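Local atomic coordinates of racemase, putative (Roseobacter denitrificans, PDB entry 3TCS), a protein that belongs to the mandelate racemase and muconate lactonizing enzyme family, probably acts as a magnesium-dependent enzyme, perhaps a hydro-lyase, and binds D-alanine beside its metal. Residues B[308-320]-B[342-354]. Numbering follows the deposited sequence.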
# COMPACT_ATOMS: atom_id res chain seq x y z
N CYS B 308 -9.44 9.38 -14.20
CA CYS B 308 -9.43 10.71 -13.58
C CYS B 308 -10.91 10.96 -13.34
O CYS B 308 -11.67 11.18 -14.28
CB CYS B 308 -8.77 11.78 -14.48
SG CYS B 308 -9.09 11.80 -16.26
N ALA B 309 -11.31 10.90 -12.07
CA ALA B 309 -12.72 11.00 -11.71
C ALA B 309 -13.27 12.27 -11.06
O ALA B 309 -14.40 12.25 -10.56
CB ALA B 309 -13.09 9.80 -10.85
N ASN B 310 -12.51 13.35 -11.05
CA ASN B 310 -13.03 14.58 -10.46
C ASN B 310 -12.34 15.78 -11.05
O ASN B 310 -11.39 15.65 -11.83
CB ASN B 310 -12.88 14.56 -8.94
CG ASN B 310 -11.45 14.36 -8.49
OD1 ASN B 310 -10.59 15.20 -8.76
ND2 ASN B 310 -11.19 13.25 -7.81
N TRP B 311 -12.82 16.96 -10.69
CA TRP B 311 -12.26 18.19 -11.22
C TRP B 311 -11.14 18.80 -10.40
O TRP B 311 -10.97 20.03 -10.37
CB TRP B 311 -13.36 19.22 -11.47
CG TRP B 311 -14.32 18.80 -12.56
CD1 TRP B 311 -14.23 17.68 -13.35
CD2 TRP B 311 -15.52 19.47 -12.95
NE1 TRP B 311 -15.31 17.62 -14.20
CE2 TRP B 311 -16.12 18.71 -13.97
CE3 TRP B 311 -16.15 20.65 -12.52
CZ2 TRP B 311 -17.32 19.08 -14.59
CZ3 TRP B 311 -17.35 21.02 -13.13
CH2 TRP B 311 -17.92 20.24 -14.15
N SER B 312 -10.39 17.95 -9.71
CA SER B 312 -9.20 18.43 -9.01
C SER B 312 -8.28 18.46 -10.23
O SER B 312 -8.76 18.34 -11.37
CB SER B 312 -8.71 17.43 -7.96
OG SER B 312 -8.18 16.24 -8.54
N LEU B 313 -6.97 18.62 -10.04
CA LEU B 313 -6.07 18.66 -11.18
C LEU B 313 -5.83 17.31 -11.87
O LEU B 313 -5.22 17.26 -12.93
CB LEU B 313 -4.73 19.26 -10.77
CG LEU B 313 -4.73 20.77 -10.50
CD1 LEU B 313 -3.35 21.22 -10.08
CD2 LEU B 313 -5.17 21.49 -11.76
N VAL B 314 -6.31 16.23 -11.28
CA VAL B 314 -6.08 14.92 -11.89
C VAL B 314 -6.53 14.85 -13.35
O VAL B 314 -5.86 14.24 -14.19
CB VAL B 314 -6.75 13.79 -11.05
CG1 VAL B 314 -8.27 13.92 -11.08
CG2 VAL B 314 -6.29 12.43 -11.55
N THR B 315 -7.66 15.48 -13.66
CA THR B 315 -8.16 15.45 -15.03
C THR B 315 -7.25 16.23 -15.99
O THR B 315 -7.00 15.78 -17.11
CB THR B 315 -9.61 15.99 -15.09
OG1 THR B 315 -10.45 15.16 -14.29
CG2 THR B 315 -10.13 15.96 -16.53
N LEU B 316 -6.75 17.37 -15.53
CA LEU B 316 -5.86 18.19 -16.35
C LEU B 316 -4.53 17.47 -16.60
O LEU B 316 -4.00 17.50 -17.72
CB LEU B 316 -5.58 19.54 -15.67
CG LEU B 316 -4.67 20.53 -16.41
CD1 LEU B 316 -5.23 20.81 -17.81
CD2 LEU B 316 -4.56 21.83 -15.61
N PHE B 317 -4.00 16.83 -15.57
CA PHE B 317 -2.74 16.10 -15.73
C PHE B 317 -2.92 15.04 -16.80
O PHE B 317 -2.02 14.80 -17.61
CB PHE B 317 -2.33 15.41 -14.43
CG PHE B 317 -2.09 16.34 -13.27
CD1 PHE B 317 -1.71 17.67 -13.49
CD2 PHE B 317 -2.19 15.87 -11.97
CE1 PHE B 317 -1.43 18.51 -12.41
CE2 PHE B 317 -1.90 16.71 -10.88
CZ PHE B 317 -1.52 18.03 -11.10
N THR B 318 -4.08 14.39 -16.79
CA THR B 318 -4.39 13.34 -17.75
C THR B 318 -4.51 13.91 -19.16
O THR B 318 -4.07 13.30 -20.13
CB THR B 318 -5.70 12.61 -17.36
OG1 THR B 318 -5.58 12.11 -16.02
CG2 THR B 318 -5.97 11.45 -18.30
N MET B 319 -5.10 15.10 -19.26
CA MET B 319 -5.25 15.77 -20.55
C MET B 319 -3.87 15.99 -21.17
O MET B 319 -3.67 15.74 -22.36
CB MET B 319 -5.97 17.11 -20.37
CG MET B 319 -7.47 16.98 -20.15
SD MET B 319 -8.20 18.46 -19.42
CE MET B 319 -7.65 19.74 -20.59
N HIS B 320 -2.91 16.46 -20.37
CA HIS B 320 -1.56 16.69 -20.89
C HIS B 320 -0.91 15.38 -21.31
O HIS B 320 -0.25 15.30 -22.35
CB HIS B 320 -0.67 17.38 -19.85
CG HIS B 320 -0.84 18.86 -19.78
ND1 HIS B 320 -1.94 19.46 -19.19
CD2 HIS B 320 -0.05 19.87 -20.22
CE1 HIS B 320 -1.81 20.78 -19.27
NE2 HIS B 320 -0.68 21.05 -19.89
N TYR B 342 -19.42 16.25 -5.46
CA TYR B 342 -18.06 16.72 -5.17
C TYR B 342 -18.12 18.18 -4.72
O TYR B 342 -17.73 19.08 -5.46
CB TYR B 342 -17.18 16.64 -6.42
CG TYR B 342 -16.88 15.25 -6.93
CD1 TYR B 342 -16.41 14.25 -6.08
CD2 TYR B 342 -16.98 14.96 -8.29
CE1 TYR B 342 -16.05 12.99 -6.58
CE2 TYR B 342 -16.62 13.71 -8.80
CZ TYR B 342 -16.15 12.74 -7.93
OH TYR B 342 -15.74 11.52 -8.44
N PRO B 343 -18.61 18.44 -3.50
CA PRO B 343 -18.70 19.82 -3.02
C PRO B 343 -17.35 20.54 -2.91
O PRO B 343 -17.25 21.75 -3.13
CB PRO B 343 -19.38 19.67 -1.66
CG PRO B 343 -18.88 18.33 -1.19
CD PRO B 343 -19.02 17.49 -2.45
N TRP B 344 -16.32 19.78 -2.59
CA TRP B 344 -14.97 20.31 -2.43
C TRP B 344 -14.23 20.74 -3.70
O TRP B 344 -13.19 21.38 -3.60
CB TRP B 344 -14.12 19.29 -1.69
CG TRP B 344 -14.14 17.95 -2.35
CD1 TRP B 344 -14.92 16.87 -2.01
CD2 TRP B 344 -13.38 17.55 -3.50
NE1 TRP B 344 -14.69 15.83 -2.88
CE2 TRP B 344 -13.75 16.22 -3.80
CE3 TRP B 344 -12.42 18.19 -4.30
CZ2 TRP B 344 -13.20 15.52 -4.88
CZ3 TRP B 344 -11.87 17.48 -5.37
CH2 TRP B 344 -12.26 16.16 -5.65
N GLN B 345 -14.73 20.38 -4.88
CA GLN B 345 -14.00 20.77 -6.09
C GLN B 345 -14.38 22.15 -6.61
O GLN B 345 -13.82 22.63 -7.60
CB GLN B 345 -14.17 19.72 -7.19
CG GLN B 345 -15.57 19.56 -7.74
CD GLN B 345 -15.61 18.49 -8.83
OE1 GLN B 345 -14.82 17.55 -8.82
NE2 GLN B 345 -16.55 18.62 -9.76
N GLU B 346 -15.34 22.78 -5.94
CA GLU B 346 -15.78 24.12 -6.31
C GLU B 346 -14.76 25.16 -5.88
O GLU B 346 -14.25 25.12 -4.76
CB GLU B 346 -17.12 24.42 -5.62
CG GLU B 346 -18.33 23.85 -6.32
CD GLU B 346 -18.70 24.66 -7.55
OE1 GLU B 346 -19.20 25.79 -7.37
OE2 GLU B 346 -18.48 24.17 -8.67
N GLY B 347 -14.45 26.09 -6.78
CA GLY B 347 -13.53 27.16 -6.46
C GLY B 347 -12.09 26.80 -6.15
O GLY B 347 -11.44 27.47 -5.35
N LEU B 348 -11.57 25.76 -6.79
CA LEU B 348 -10.18 25.38 -6.57
C LEU B 348 -9.24 26.24 -7.40
O LEU B 348 -8.13 26.53 -6.97
CB LEU B 348 -9.95 23.91 -6.95
CG LEU B 348 -10.61 22.82 -6.10
CD1 LEU B 348 -10.27 21.44 -6.68
CD2 LEU B 348 -10.13 22.92 -4.67
N PHE B 349 -9.69 26.66 -8.58
CA PHE B 349 -8.85 27.44 -9.48
C PHE B 349 -9.37 28.83 -9.81
O PHE B 349 -10.56 29.11 -9.68
CB PHE B 349 -8.67 26.65 -10.78
CG PHE B 349 -8.42 25.19 -10.56
CD1 PHE B 349 -7.30 24.75 -9.87
CD2 PHE B 349 -9.33 24.24 -11.02
CE1 PHE B 349 -7.08 23.39 -9.64
CE2 PHE B 349 -9.13 22.88 -10.80
CZ PHE B 349 -8.00 22.46 -10.10
N VAL B 350 -8.46 29.70 -10.24
CA VAL B 350 -8.82 31.07 -10.62
C VAL B 350 -9.77 30.99 -11.81
O VAL B 350 -10.78 31.69 -11.88
CB VAL B 350 -7.57 31.88 -11.00
CG1 VAL B 350 -7.97 33.25 -11.53
CG2 VAL B 350 -6.67 32.04 -9.77
N LYS B 351 -9.43 30.11 -12.75
CA LYS B 351 -10.24 29.91 -13.94
C LYS B 351 -10.20 28.42 -14.24
O LYS B 351 -9.13 27.82 -14.33
CB LYS B 351 -9.67 30.70 -15.12
CG LYS B 351 -10.49 30.57 -16.40
CD LYS B 351 -11.94 30.97 -16.17
CE LYS B 351 -12.79 30.75 -17.41
NZ LYS B 351 -14.22 31.07 -17.17
N THR B 352 -11.38 27.81 -14.38
CA THR B 352 -11.46 26.38 -14.64
C THR B 352 -10.81 26.02 -15.97
O THR B 352 -10.96 26.72 -16.97
CB THR B 352 -12.92 25.88 -14.66
OG1 THR B 352 -12.93 24.45 -14.82
CG2 THR B 352 -13.70 26.52 -15.81
N PRO B 353 -10.05 24.91 -15.99
CA PRO B 353 -9.39 24.47 -17.22
C PRO B 353 -10.26 23.41 -17.90
O PRO B 353 -9.86 22.81 -18.90
CB PRO B 353 -8.08 23.89 -16.71
CG PRO B 353 -8.55 23.18 -15.45
CD PRO B 353 -9.48 24.22 -14.82
N TYR B 354 -11.45 23.21 -17.36
CA TYR B 354 -12.34 22.16 -17.84
C TYR B 354 -13.56 22.53 -18.68
O TYR B 354 -14.55 21.81 -18.69
CB TYR B 354 -12.78 21.31 -16.65
CG TYR B 354 -11.62 20.73 -15.87
CD1 TYR B 354 -10.62 20.02 -16.53
CD2 TYR B 354 -11.52 20.88 -14.49
CE1 TYR B 354 -9.54 19.47 -15.83
CE2 TYR B 354 -10.45 20.33 -13.78
CZ TYR B 354 -9.46 19.63 -14.46
OH TYR B 354 -8.41 19.07 -13.77
O HOH W 1 -13.17 10.99 -7.47
O HOH W 2 -12.60 22.44 -10.04
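Y354 reaches with its hydroxyl into the turn that leads into helix 314-322, where OH donates to S312 O at 2.5 Å and accepts from L316 N at 3.0 Å. The second bond is bent, 136° at the hydrogen, although L316 N lies near the ring plane. Through the two bonds the phenol oxygen links a carbonyl before the helix to an amide of its first turn. Beside it M319 SD meets the ring edge, a Met-aromatic contact with SD 4.0 Å from CE1 of Y354. A phenylalanine in place of Y354 would probably leave S312 O and L316 N without their shared partner.

W311 lies between Y354 and Q345. Its five-membered ring and the Y354 ring are inclined at 38°, and its CB approaches Y354 CE2 to 3.9 Å. Q345 lays its amide almost parallel to the indole, planes 10° apart, with NE2 over one face, 3.4 Å from W311 CE3. The chain of Q345, extended beyond CG, carries OE1 to W311 N, a nearly straight bond of 2.8 Å whose donor stands above the carbonyl plane. A water joins W311 O to Q345 O.

Here the loop after strand 332-335 packs on the entrance to helix 314-322 in the enolase-type TIM barrel, next to A309, which touches the bound D-alanine.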